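Local coordinates for protein GH86A beta-porphyranase (Bacteroides plebeius, PDB 4AW7) that cleaves the sulfated red-seaweed polysaccharide porphyran by hydrolysing its beta-1,4 linkages between galactose and 6-sulfogalactose, and tolerates methylated galactose, at residues F44-T49 with P316-K321; L67-W72 with R102-E107; A337-P342 with R354-K359. One frame throughout, in Å; residues are numbered along the deposited sequence.

Contact 1 of 3, residues F44-T49 with P316-K321; sequences FNIHST and PFVSDK. With L6S (6-O-sulfo-alpha-L-galactopyranose), chain B; GLA (alpha-D-galactopyranose), chain C; GAL (beta-D-galactopyranose), chain D.
With chi1 near trans in both His47 (-171°) and Phe317 (-163°), each ring swings opposite its own backbone N and the two meet over the mouth of a (beta/alpha)8 barrel, at the seam between its first strand, 45-46, and its last, 311-316. Their contact is T-shaped: an edge of Phe317 points at the face of His47, with CE1 above the centre of the imidazole and the ring centroids 4.8 Å apart. Each of these residues is the centre of an inverse gamma turn, which kinks the chain as it leaves its strand. The seam itself is held by one backbone bond, His47 N to Val318 O at 2.8 Å. Toward the strands, Pro316 CD packs on Asn45 O at 3.2 Å, a carbonyl buried without a polar partner.

At the rim the contact becomes substrate pocket. His47 ND1 donates to sulfate oxygen O1S of a 6-sulfogalactose (3.0 Å), while NE2 is hydrogen-bonded to Arg69 NH1. The short side chain of Ser319 lets OG donate a bond of its own to sulfate oxygen O2S at 2.8 Å. Phe317 CE2 lies 3.4 Å from O6 of the galactose in the cleavage subsite, where this apolar ring belongs to the pocket that accommodates methylated galactose. At the other end of the contact, remote from the galactose, Ser48 OG donates to the anti lone pair of Asp320 OD2 over 2.6 Å.

Contact 2 of 3, residues L67-W72 with R102-E107; sequences LGRKFW and RYIATE. With K (potassium ion), chain G; GAL (beta-D-galactopyranose), chain E; L6S (6-O-sulfo-alpha-L-galactopyranose), chain F; L6S (6-O-sulfo-alpha-L-galactopyranose), chain B.
Thr106 sets its methyl group against two flat side chains of the adjoining strand, Phe71 and Arg69. CG2 sits almost on the normal of the Phe71 ring, 3.6 Å from its centroid, in a CH-pi contact, and lies over one face of the Arg69 guanidinium, 3.8 Å from CZ. The chi1 of -166° explains the division of labour: OG1 is turned opposite the backbone N and bonds to Glu142 O, which leaves the methyl to face the neighbouring strand. A beta-branched residue suits this place because it offers one polar and one apolar arm. The other face of Phe71 receives the 6-sulfogalactose whose sulfate is bound by His47, with CE1 3.5 Å from sugar O5.

Arg69 runs past Ile104 CG2, and its guanidinium joins His47, Asn145, Glu142 and Glu272, the probable nucleophile, a many-handed role that suits the several N-H groups of arginine. Tyr103, at a corner of the chain, spreads its ring toward Lys70 CB and coordinates a potassium ion through OH at 2.9 Å; Leu136 O is a second ligand. Beside it Gly68 follows a cis peptide bond and has a phi of 156°, readily reached by a residue without a side chain. Trp72 lays its indole face against a galactose, and NE1 donates to sulfate O3S of the next sugar (2.9 Å).

The parallel strands 69-71 and 104-106 are joined by three backbone bonds, Ile104 N to Gly68 O, Lys70 N to Ile104 O and Thr106 N to Lys70 O. The strands lie side by side in the barrel wall, flanked by strand 45-46 beyond the first and strand 136-142 beyond the second, while Ile104 and Arg69 reach Ser271 of strand 268-276 across the interior.

Contact 3 of 3, residues A337-P342 with R354-K359; sequences AALFIP and RLNDKK
Ala338 O is gripped by two side chains from opposite faces of its carbonyl plane: Lys358 NZ at 2.8 Å and Asn356 ND2 at 2.9 Å. Neither donor lies in that plane, but the oxygen is nearly in the amide plane of Asn356, as a good N-H donor requires. Lysine suits its place because its chain, extended beyond CG, is long enough to carry the ammonium back to the loop, where Ser336 O is another partner. Asparagine suits its own by doing two jobs: chi1 of 67° folds the amide back between backbone N and carbonyl carbon, and OD1 accepts from Lys358 N at 3.0 Å, capping the type I turn that leads into helix 359-365.

The backbones form an antiparallel hairpin. Ile341 and Arg354 are its hydrogen-bonded pair, and Asn356 N reaches Leu339 O almost straight, at 176° and 3.0 Å. On one face Leu355 CD1 rests over the Phe340 ring and touches Leu339 CG at 3.6 Å. On the other, Arg354 bends at chi3 and lays NH2 alongside Ile341, 3.8 Å from CB, before meeting Asp287 in a salt bridge.

Helix 54-63 packs against the apolar side, with Val56 on Phe340, Phe59 on Leu339 and Tyr63 on Leu355, while Tyr285 of a loop touches Ile341 and Asn356.

In the fold
From the N terminus the chain enters the barrel at strand 45-46, the first half of contact 1. It then runs through strands 66-71 and 104-106, whose pairing in contact 2 closes a short loop. Some two hundred residues later it returns along strand 311-316 to complete contact 1, so contact 2 is nested within that much longer loop. Contact 3 follows in series, closing a hairpin after the barrel. Contacts 1 and 2 share a sheet and meet through Ser48 and Arg69; contact 3 attaches to contact 1 by the bonds Ser319 N to Ala337 O and Leu339 N to Asp320 O, but does not touch contact 2.

Contact 1 of 3, residues F44-T49 with P316-K321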
loop_
_atom_site.group_PDB
_atom_site.type_symbol
_atom_site.label_atom_id
_atom_site.label_comp_id
_atom_site.label_asym_id
_atom_site.label_seq_id
_atom_site.Cartn_x
_atom_site.Cartn_y
_atom_site.Cartn_z
ATOM N N PHE A 44 7.661 -6.062 -4.770
ATOM C CA PHE A 44 7.799 -7.502 -4.922
ATOM C C PHE A 44 8.634 -8.078 -3.806
ATOM O O PHE A 44 9.843 -8.314 -3.960
ATOM C CB PHE A 44 8.313 -7.837 -6.339
ATOM C CG PHE A 44 7.441 -7.247 -7.411
ATOM C CD1 PHE A 44 6.095 -7.597 -7.483
ATOM C CD2 PHE A 44 7.897 -6.247 -8.252
ATOM C CE1 PHE A 44 5.254 -6.986 -8.404
ATOM C CE2 PHE A 44 7.055 -5.674 -9.172
ATOM C CZ PHE A 44 5.740 -6.056 -9.232
ATOM N N ASN A 45 7.981 -8.213 -2.669
ATOM C CA ASN A 45 8.563 -8.613 -1.396
ATOM C C ASN A 45 7.714 -9.736 -0.827
ATOM O O ASN A 45 6.557 -9.913 -1.188
ATOM C CB ASN A 45 8.580 -7.428 -0.424
ATOM C CG ASN A 45 9.410 -6.273 -0.944
ATOM O OD1 ASN A 45 10.550 -6.482 -1.374
ATOM N ND2 ASN A 45 8.875 -5.040 -0.941
ATOM N N ILE A 46 8.298 -10.447 0.133
ATOM C CA ILE A 46 7.553 -11.354 0.998
ATOM C C ILE A 46 7.658 -10.851 2.453
ATOM O O ILE A 46 8.568 -10.121 2.819
ATOM C CB ILE A 46 7.992 -12.844 0.903
ATOM C CG1 ILE A 46 9.510 -13.018 1.124
ATOM C CG2 ILE A 46 7.546 -13.416 -0.397
ATOM C CD1 ILE A 46 9.994 -14.470 1.262
ATOM N N HIS A 47 6.690 -11.255 3.260
ATOM C CA HIS A 47 6.600 -10.876 4.663
ATOM C C HIS A 47 7.458 -11.835 5.494
ATOM O O HIS A 47 6.961 -12.748 6.153
ATOM C CB HIS A 47 5.105 -10.893 5.098
ATOM C CG HIS A 47 4.877 -10.309 6.449
ATOM N ND1 HIS A 47 5.115 -11.006 7.604
ATOM C CD2 HIS A 47 4.500 -9.060 6.841
ATOM C CE1 HIS A 47 4.873 -10.221 8.650
ATOM N NE2 HIS A 47 4.495 -9.027 8.220
ATOM N N SER A 48 8.758 -11.668 5.347
ATOM C CA SER A 48 9.761 -12.572 5.890
ATOM C C SER A 48 11.077 -11.869 5.983
ATOM O O SER A 48 11.320 -10.872 5.284
ATOM C CB SER A 48 9.896 -13.746 4.916
ATOM O OG SER A 48 10.809 -14.738 5.356
ATOM N N THR A 49 11.991 -12.434 6.787
ATOM C CA THR A 49 13.416 -12.121 6.646
ATOM C C THR A 49 14.245 -13.409 6.538
ATOM O O THR A 49 15.476 -13.381 6.751
ATOM C CB THR A 49 13.948 -11.237 7.773
ATOM O OG1 THR A 49 13.759 -11.901 9.030
ATOM C CG2 THR A 49 13.254 -9.873 7.805
ATOM N N PRO A 316 3.363 -7.620 0.407
ATOM C CA PRO A 316 2.324 -8.621 0.233
ATOM C C PRO A 316 2.328 -9.589 1.430
ATOM O O PRO A 316 3.403 -10.031 1.843
ATOM C CB PRO A 316 2.808 -9.329 -1.078
ATOM C CG PRO A 316 3.597 -8.311 -1.776
ATOM C CD PRO A 316 4.325 -7.633 -0.707
ATOM N N PHE A 317 1.154 -9.875 1.981
ATOM C CA PHE A 317 1.094 -10.737 3.150
ATOM C C PHE A 317 1.119 -12.206 2.769
ATOM O O PHE A 317 0.090 -12.893 2.783
ATOM C CB PHE A 317 -0.050 -10.363 4.095
ATOM C CG PHE A 317 0.123 -10.951 5.460
ATOM C CD1 PHE A 317 1.057 -10.402 6.324
ATOM C CD2 PHE A 317 -0.640 -12.021 5.902
ATOM C CE1 PHE A 317 1.203 -10.879 7.598
ATOM C CE2 PHE A 317 -0.480 -12.477 7.201
ATOM C CZ PHE A 317 0.433 -11.939 8.006
ATOM N N VAL A 318 2.316 -12.645 2.413
ATOM C CA VAL A 318 2.665 -14.016 2.084
ATOM C C VAL A 318 4.082 -14.142 2.663
ATOM O O VAL A 318 4.944 -13.278 2.402
ATOM C CB VAL A 318 2.618 -14.314 0.578
ATOM C CG1 VAL A 318 3.204 -13.185 -0.281
ATOM C CG2 VAL A 318 3.331 -15.661 0.275
ATOM N N SER A 319 4.311 -15.155 3.494
ATOM C CA SER A 319 5.523 -15.241 4.258
ATOM C C SER A 319 6.511 -16.284 3.755
ATOM O O SER A 319 7.194 -16.057 2.757
ATOM C CB SER A 319 5.210 -15.344 5.739
ATOM O OG SER A 319 4.472 -16.520 6.009
ATOM N N ASP A 320 6.637 -17.397 4.478
ATOM C CA ASP A 320 7.786 -18.265 4.336
ATOM C C ASP A 320 7.405 -19.668 4.790
ATOM O O ASP A 320 6.288 -20.154 4.480
ATOM C CB ASP A 320 8.991 -17.622 5.018
ATOM C CG ASP A 320 8.706 -17.193 6.443
ATOM O OD1 ASP A 320 7.881 -17.838 7.112
ATOM O OD2 ASP A 320 9.353 -16.213 6.894
ATOM N N LYS A 321 8.287 -20.370 5.499
ATOM C CA LYS A 321 7.904 -21.679 6.040
ATOM C C LYS A 321 7.061 -21.563 7.296
ATOM O O LYS A 321 6.428 -22.520 7.704
ATOM C CB LYS A 321 9.177 -22.474 6.357
ATOM C CG LYS A 321 9.942 -22.872 5.130
ATOM C CD LYS A 321 11.248 -23.641 5.440
ATOM C CE LYS A 321 11.937 -24.069 4.203
ATOM N NZ LYS A 321 13.227 -24.706 4.426
HETATM O O1S L6S B . 4.968 -13.830 8.604
HETATM O O2S L6S B . 3.935 -16.058 8.707
HETATM O O3S L6S B . 5.279 -15.189 10.571
HETATM C C1 L6S B . 0.911 -10.731 12.311
HETATM C C2 L6S B . 1.071 -11.287 13.708
HETATM C C3 L6S B . 0.947 -12.818 13.666
HETATM C C4 L6S B . 2.049 -13.386 12.692
HETATM C C5 L6S B . 1.869 -12.716 11.325
HETATM C C6 L6S B . 3.124 -12.968 10.459
HETATM O O2 L6S B . 0.131 -10.689 14.625
HETATM O O3 L6S B . 1.082 -13.402 14.970
HETATM O O4 L6S B . 3.335 -13.079 13.252
HETATM O O5 L6S B . 1.803 -11.286 11.375
HETATM O O6 L6S B . 3.108 -14.323 10.035
HETATM S S1 L6S B . 4.394 -14.874 9.414
HETATM C C1 GLA C . -2.804 -8.286 10.844
HETATM C C2 GLA C . -1.709 -8.982 11.675
HETATM C C3 GLA C . -1.252 -10.268 11.011
HETATM C C4 GLA C . -2.411 -11.108 10.538
HETATM C C5 GLA C . -3.321 -10.259 9.634
HETATM C C6 GLA C . -4.350 -11.187 8.890
HETATM O O1 GLA C . -2.386 -7.574 9.758
HETATM O O2 GLA C . -0.601 -8.054 11.907
HETATM O O3 GLA C . -0.562 -11.097 11.909
HETATM O O4 GLA C . -3.149 -11.611 11.669
HETATM O O5 GLA C . -3.858 -9.174 10.522
HETATM O O6 GLA C . -3.746 -11.597 7.586
HETATM C C1 GAL D . -2.804 -8.286 10.844
HETATM C C2 GAL D . -1.709 -8.982 11.675
HETATM C C3 GAL D . -1.252 -10.268 11.011
HETATM C C4 GAL D . -2.411 -11.108 10.538
HETATM C C5 GAL D . -3.321 -10.259 9.634
HETATM C C6 GAL D . -4.350 -11.187 8.890
HETATM O O1 GAL D . -3.225 -7.073 11.587
HETATM O O2 GAL D . -0.601 -8.054 11.907
HETATM O O3 GAL D . -0.562 -11.097 11.909
HETATM O O4 GAL D . -3.149 -11.611 11.669
HETATM O O5 GAL D . -3.858 -9.174 10.522
HETATM O O6 GAL D . -3.746 -11.597 7.586
HETATM O O HOH W 1 11.233 -14.502 8.766
#

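Contact 2 of 3, residues L67-W72 with R102-E107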
loop_
_atom_site.group_PDB
_atom_site.type_symbol
_atom_site.label_atom_id
_atom_site.label_comp_id
_atom_site.label_asym_id
_atom_site.label_seq_id
_atom_site.Cartn_x
_atom_site.Cartn_y
_atom_site.Cartn_z
ATOM N N LEU A 67 12.856 -8.305 0.729
ATOM C CA LEU A 67 12.321 -8.390 2.100
ATOM C C LEU A 67 11.834 -7.021 2.527
ATOM O O LEU A 67 12.217 -6.018 1.942
ATOM C CB LEU A 67 13.438 -8.854 3.048
ATOM C CG LEU A 67 14.175 -10.107 2.568
ATOM C CD1 LEU A 67 15.345 -10.321 3.553
ATOM C CD2 LEU A 67 13.286 -11.349 2.434
ATOM N N GLY A 68 10.981 -6.913 3.536
ATOM C CA GLY A 68 10.381 -7.986 4.273
ATOM C C GLY A 68 9.987 -7.472 5.631
ATOM O O GLY A 68 9.928 -6.279 5.823
ATOM N N ARG A 69 9.678 -8.363 6.559
ATOM C CA ARG A 69 9.163 -7.962 7.875
ATOM C C ARG A 69 9.444 -9.068 8.874
ATOM O O ARG A 69 9.378 -10.239 8.527
ATOM C CB ARG A 69 7.644 -7.628 7.796
ATOM C CG ARG A 69 7.069 -6.891 8.982
ATOM C CD ARG A 69 5.989 -5.977 8.551
ATOM N NE ARG A 69 5.271 -5.227 9.585
ATOM C CZ ARG A 69 4.082 -5.580 10.082
ATOM N NH1 ARG A 69 3.567 -6.776 9.847
ATOM N NH2 ARG A 69 3.434 -4.705 10.837
ATOM N N LYS A 70 9.752 -8.665 10.109
ATOM C CA LYS A 70 10.081 -9.585 11.168
ATOM C C LYS A 70 9.579 -9.045 12.492
ATOM O O LYS A 70 9.779 -7.877 12.776
ATOM C CB LYS A 70 11.616 -9.706 11.244
ATOM C CG LYS A 70 12.145 -10.489 12.354
ATOM C CD LYS A 70 12.051 -11.930 12.080
ATOM C CE LYS A 70 13.101 -12.727 12.884
ATOM N NZ LYS A 70 12.894 -14.198 12.583
ATOM N N PHE A 71 9.001 -9.933 13.290
ATOM C CA PHE A 71 8.583 -9.611 14.656
ATOM C C PHE A 71 9.733 -9.848 15.623
ATOM O O PHE A 71 9.837 -10.889 16.277
ATOM C CB PHE A 71 7.359 -10.422 15.025
ATOM C CG PHE A 71 6.096 -9.900 14.405
ATOM C CD1 PHE A 71 5.788 -10.111 13.090
ATOM C CD2 PHE A 71 5.255 -9.093 15.145
ATOM C CE1 PHE A 71 4.635 -9.578 12.554
ATOM C CE2 PHE A 71 4.085 -8.586 14.614
ATOM C CZ PHE A 71 3.789 -8.812 13.329
ATOM N N TRP A 72 10.651 -8.913 15.644
ATOM C CA TRP A 72 11.757 -8.917 16.595
ATOM C C TRP A 72 12.398 -7.562 16.577
ATOM O O TRP A 72 12.484 -6.937 15.526
ATOM C CB TRP A 72 12.794 -9.971 16.228
ATOM C CG TRP A 72 13.620 -10.365 17.455
ATOM C CD1 TRP A 72 14.875 -9.956 17.776
ATOM C CD2 TRP A 72 13.190 -11.231 18.519
ATOM N NE1 TRP A 72 15.265 -10.553 18.955
ATOM C CE2 TRP A 72 14.237 -11.322 19.435
ATOM C CE3 TRP A 72 12.014 -11.944 18.764
ATOM C CZ2 TRP A 72 14.149 -12.115 20.589
ATOM C CZ3 TRP A 72 11.920 -12.733 19.898
ATOM C CH2 TRP A 72 12.975 -12.795 20.800
ATOM N N ARG A 102 17.475 -4.095 4.259
ATOM C CA ARG A 102 16.138 -3.675 3.894
ATOM C C ARG A 102 15.109 -4.675 4.370
ATOM O O ARG A 102 14.935 -5.741 3.808
ATOM C CB ARG A 102 16.010 -3.451 2.402
ATOM C CG ARG A 102 14.608 -2.997 1.995
ATOM C CD ARG A 102 14.590 -2.514 0.537
ATOM N NE ARG A 102 13.290 -2.110 0.086
ATOM C CZ ARG A 102 12.810 -0.885 0.169
ATOM N NH1 ARG A 102 13.436 0.068 0.824
ATOM N NH2 ARG A 102 11.631 -0.631 -0.361
ATOM N N TYR A 103 14.400 -4.302 5.437
ATOM C CA TYR A 103 13.219 -4.998 5.957
ATOM C C TYR A 103 12.608 -4.078 7.011
ATOM O O TYR A 103 13.222 -3.072 7.405
ATOM C CB TYR A 103 13.547 -6.371 6.545
ATOM C CG TYR A 103 14.266 -6.413 7.877
ATOM C CD1 TYR A 103 15.628 -6.213 7.961
ATOM C CD2 TYR A 103 13.574 -6.653 9.062
ATOM C CE1 TYR A 103 16.283 -6.287 9.180
ATOM C CE2 TYR A 103 14.206 -6.716 10.269
ATOM C CZ TYR A 103 15.563 -6.533 10.331
ATOM O OH TYR A 103 16.231 -6.564 11.538
ATOM N N ILE A 104 11.415 -4.447 7.464
ATOM C CA ILE A 104 10.731 -3.764 8.541
ATOM C C ILE A 104 10.789 -4.616 9.801
ATOM O O ILE A 104 10.304 -5.750 9.814
ATOM C CB ILE A 104 9.242 -3.536 8.210
ATOM C CG1 ILE A 104 9.046 -2.770 6.903
ATOM C CG2 ILE A 104 8.530 -2.866 9.375
ATOM C CD1 ILE A 104 7.598 -2.788 6.380
ATOM N N ALA A 105 11.381 -4.077 10.865
ATOM C CA ALA A 105 11.311 -4.685 12.183
ATOM C C ALA A 105 10.066 -4.146 12.877
ATOM O O ALA A 105 9.865 -2.923 12.901
ATOM C CB ALA A 105 12.571 -4.345 12.998
ATOM N N THR A 106 9.255 -5.030 13.444
ATOM C CA THR A 106 8.097 -4.671 14.228
ATOM C C THR A 106 8.043 -5.517 15.484
ATOM O O THR A 106 8.774 -6.506 15.593
ATOM C CB THR A 106 6.813 -4.738 13.379
ATOM O OG1 THR A 106 5.736 -4.066 14.069
ATOM C CG2 THR A 106 6.416 -6.146 13.045
ATOM N N GLU A 107 7.225 -5.112 16.447
ATOM C CA GLU A 107 7.053 -5.859 17.676
ATOM C C GLU A 107 5.586 -6.147 17.921
ATOM O O GLU A 107 4.722 -5.306 17.669
ATOM C CB GLU A 107 7.587 -5.078 18.862
ATOM C CG GLU A 107 9.078 -4.805 18.802
ATOM C CD GLU A 107 9.958 -5.895 19.390
ATOM O OE1 GLU A 107 9.579 -7.093 19.352
ATOM O OE2 GLU A 107 11.053 -5.530 19.881
HETATM K K K G . 19.139 -6.409 11.431
HETATM C C1 GAL E . 12.975 -15.709 17.354
HETATM C C2 GAL E . 13.540 -16.677 18.381
HETATM C C3 GAL E . 14.458 -15.912 19.313
HETATM C C4 GAL E . 15.502 -15.143 18.497
HETATM C C5 GAL E . 14.825 -14.269 17.429
HETATM C C6 GAL E . 15.809 -13.521 16.533
HETATM O O2 GAL E . 12.464 -17.208 19.109
HETATM O O3 GAL E . 15.073 -16.837 20.190
HETATM O O4 GAL E . 16.391 -16.063 17.892
HETATM O O5 GAL E . 13.970 -15.060 16.600
HETATM O O6 GAL E . 15.131 -12.680 15.629
HETATM O O1S L6S F . 19.445 -12.113 21.634
HETATM O O2S L6S F . 17.102 -11.655 22.169
HETATM O O3S L6S F . 17.906 -11.433 19.841
HETATM C C1 L6S F . 15.044 -16.460 21.574
HETATM C C2 L6S F . 15.396 -17.696 22.437
HETATM C C3 L6S F . 16.811 -18.185 22.133
HETATM C C4 L6S F . 17.804 -17.017 22.326
HETATM C C5 L6S F . 17.391 -15.824 21.427
HETATM C C6 L6S F . 18.271 -14.620 21.657
HETATM O O2 L6S F . 14.488 -18.780 22.182
HETATM O O3 L6S F . 17.169 -19.252 23.008
HETATM O O4 L6S F . 17.814 -16.625 23.725
HETATM O O5 L6S F . 15.990 -15.392 21.672
HETATM O O6 L6S F . 17.828 -13.578 20.795
HETATM S S1 L6S F . 18.043 -12.178 21.129
HETATM O O1S L6S B . 4.968 -13.830 8.604
HETATM O O2S L6S B . 3.935 -16.058 8.707
HETATM O O3S L6S B . 5.279 -15.189 10.571
HETATM C C1 L6S B . 0.911 -10.731 12.311
HETATM C C2 L6S B . 1.071 -11.287 13.708
HETATM C C3 L6S B . 0.947 -12.818 13.666
HETATM C C4 L6S B . 2.049 -13.386 12.692
HETATM C C5 L6S B . 1.869 -12.716 11.325
HETATM C C6 L6S B . 3.124 -12.968 10.459
HETATM O O2 L6S B . 0.131 -10.689 14.625
HETATM O O3 L6S B . 1.082 -13.402 14.970
HETATM O O4 L6S B . 3.335 -13.079 13.252
HETATM O O5 L6S B . 1.803 -11.286 11.375
HETATM O O6 L6S B . 3.108 -14.323 10.035
HETATM S S1 L6S B . 4.394 -14.874 9.414
HETATM O O HOH W 2 12.709 -4.955 -0.534
HETATM O O HOH W 3 15.464 -6.812 1.069
HETATM O O HOH W 4 15.474 -5.733 14.727
HETATM O O HOH W 5 14.241 -7.590 13.536
#

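Contact 3 of 3, residues A337-P342 with R354-K359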
loop_
_atom_site.group_PDB
_atom_site.type_symbol
_atom_site.label_atom_id
_atom_site.label_comp_id
_atom_site.label_asym_id
_atom_site.label_seq_id
_atom_site.Cartn_x
_atom_site.Cartn_y
_atom_site.Cartn_z
ATOM N N ALA A 337 -0.718 -17.717 5.853
ATOM C CA ALA A 337 0.107 -16.842 5.004
ATOM C C ALA A 337 1.351 -17.541 4.441
ATOM O O ALA A 337 2.060 -16.930 3.631
ATOM C CB ALA A 337 0.501 -15.581 5.784
ATOM N N ALA A 338 1.640 -18.780 4.863
ATOM C CA ALA A 338 2.852 -19.454 4.453
ATOM C C ALA A 338 2.994 -19.513 2.934
ATOM O O ALA A 338 2.016 -19.653 2.221
ATOM C CB ALA A 338 2.900 -20.866 5.065
ATOM N N LEU A 339 4.252 -19.518 2.501
ATOM C CA LEU A 339 4.661 -19.687 1.106
ATOM C C LEU A 339 5.124 -21.123 0.795
ATOM O O LEU A 339 5.005 -21.581 -0.333
ATOM C CB LEU A 339 5.764 -18.680 0.809
ATOM C CG LEU A 339 6.351 -18.677 -0.593
ATOM C CD1 LEU A 339 5.302 -18.384 -1.665
ATOM C CD2 LEU A 339 7.554 -17.702 -0.629
ATOM N N PHE A 340 5.715 -21.776 1.793
ATOM C CA PHE A 340 6.227 -23.160 1.693
ATOM C C PHE A 340 5.466 -24.027 2.685
ATOM O O PHE A 340 5.247 -23.616 3.824
ATOM C CB PHE A 340 7.719 -23.225 2.019
ATOM C CG PHE A 340 8.634 -22.632 0.982
ATOM C CD1 PHE A 340 8.952 -21.273 0.975
ATOM C CD2 PHE A 340 9.183 -23.441 0.005
ATOM C CE1 PHE A 340 9.831 -20.766 0.007
ATOM C CE2 PHE A 340 10.063 -22.949 -0.924
ATOM C CZ PHE A 340 10.363 -21.612 -0.948
ATOM N N ILE A 341 5.156 -25.253 2.266
ATOM C CA ILE A 341 4.380 -26.210 3.044
ATOM C C ILE A 341 5.238 -27.467 3.132
ATOM O O ILE A 341 5.729 -27.941 2.112
ATOM C CB ILE A 341 3.045 -26.525 2.353
ATOM C CG1 ILE A 341 2.275 -25.224 2.055
ATOM C CG2 ILE A 341 2.234 -27.520 3.180
ATOM C CD1 ILE A 341 1.822 -24.400 3.258
ATOM N N PRO A 342 5.417 -27.999 4.346
ATOM C CA PRO A 342 6.285 -29.183 4.462
ATOM C C PRO A 342 5.552 -30.429 4.018
ATOM O O PRO A 342 4.397 -30.623 4.368
ATOM C CB PRO A 342 6.597 -29.216 5.944
ATOM C CG PRO A 342 5.340 -28.696 6.598
ATOM C CD PRO A 342 4.890 -27.576 5.655
ATOM N N ARG A 354 7.430 -27.665 -0.116
ATOM C CA ARG A 354 6.739 -27.390 -1.367
ATOM C C ARG A 354 6.419 -25.888 -1.426
ATOM O O ARG A 354 5.768 -25.339 -0.543
ATOM C CB ARG A 354 5.440 -28.228 -1.454
ATOM C CG ARG A 354 4.474 -27.888 -2.552
ATOM C CD ARG A 354 3.289 -28.860 -2.585
ATOM N NE ARG A 354 2.398 -28.716 -1.428
ATOM C CZ ARG A 354 1.415 -27.814 -1.347
ATOM N NH1 ARG A 354 1.199 -26.951 -2.344
ATOM N NH2 ARG A 354 0.640 -27.775 -0.261
ATOM N N LEU A 355 6.865 -25.246 -2.486
ATOM C CA LEU A 355 6.458 -23.874 -2.816
ATOM C C LEU A 355 5.020 -23.882 -3.334
ATOM O O LEU A 355 4.749 -24.520 -4.347
ATOM C CB LEU A 355 7.462 -23.354 -3.859
ATOM C CG LEU A 355 7.271 -21.943 -4.346
ATOM C CD1 LEU A 355 7.357 -20.927 -3.153
ATOM C CD2 LEU A 355 8.321 -21.666 -5.438
ATOM N N ASN A 356 4.094 -23.216 -2.636
ATOM C CA ASN A 356 2.683 -23.245 -3.023
ATOM C C ASN A 356 2.357 -22.282 -4.178
ATOM O O ASN A 356 3.235 -21.564 -4.673
ATOM C CB ASN A 356 1.770 -23.096 -1.804
ATOM C CG ASN A 356 1.855 -21.745 -1.140
ATOM O OD1 ASN A 356 1.974 -20.711 -1.823
ATOM N ND2 ASN A 356 1.723 -21.719 0.193
ATOM N N ASP A 357 1.097 -22.277 -4.615
ATOM C CA ASP A 357 0.723 -21.550 -5.820
ATOM C C ASP A 357 0.751 -20.031 -5.647
ATOM O O ASP A 357 0.584 -19.326 -6.654
ATOM C CB ASP A 357 -0.648 -22.000 -6.367
ATOM C CG ASP A 357 -0.600 -23.312 -7.090
ATOM O OD1 ASP A 357 0.492 -23.922 -7.241
ATOM O OD2 ASP A 357 -1.681 -23.704 -7.588
ATOM N N LYS A 358 0.982 -19.525 -4.429
ATOM C CA LYS A 358 1.261 -18.097 -4.287
ATOM C C LYS A 358 2.482 -17.672 -5.102
ATOM O O LYS A 358 2.617 -16.491 -5.457
ATOM C CB LYS A 358 1.392 -17.696 -2.841
ATOM C CG LYS A 358 0.183 -18.000 -1.995
ATOM C CD LYS A 358 0.496 -17.785 -0.521
ATOM C CE LYS A 358 -0.562 -18.335 0.385
ATOM N NZ LYS A 358 -0.237 -18.035 1.799
ATOM N N LYS A 359 3.359 -18.610 -5.441
ATOM C CA LYS A 359 4.473 -18.326 -6.314
ATOM C C LYS A 359 4.042 -17.640 -7.605
ATOM O O LYS A 359 4.816 -16.870 -8.168
ATOM C CB LYS A 359 5.251 -19.620 -6.655
ATOM C CG LYS A 359 4.506 -20.564 -7.608
ATOM C CD LYS A 359 5.119 -21.971 -7.679
ATOM C CE LYS A 359 4.396 -22.799 -8.711
ATOM N NZ LYS A 359 4.852 -24.237 -8.721
HETATM O O HOH W 6 3.873 -30.065 0.901
#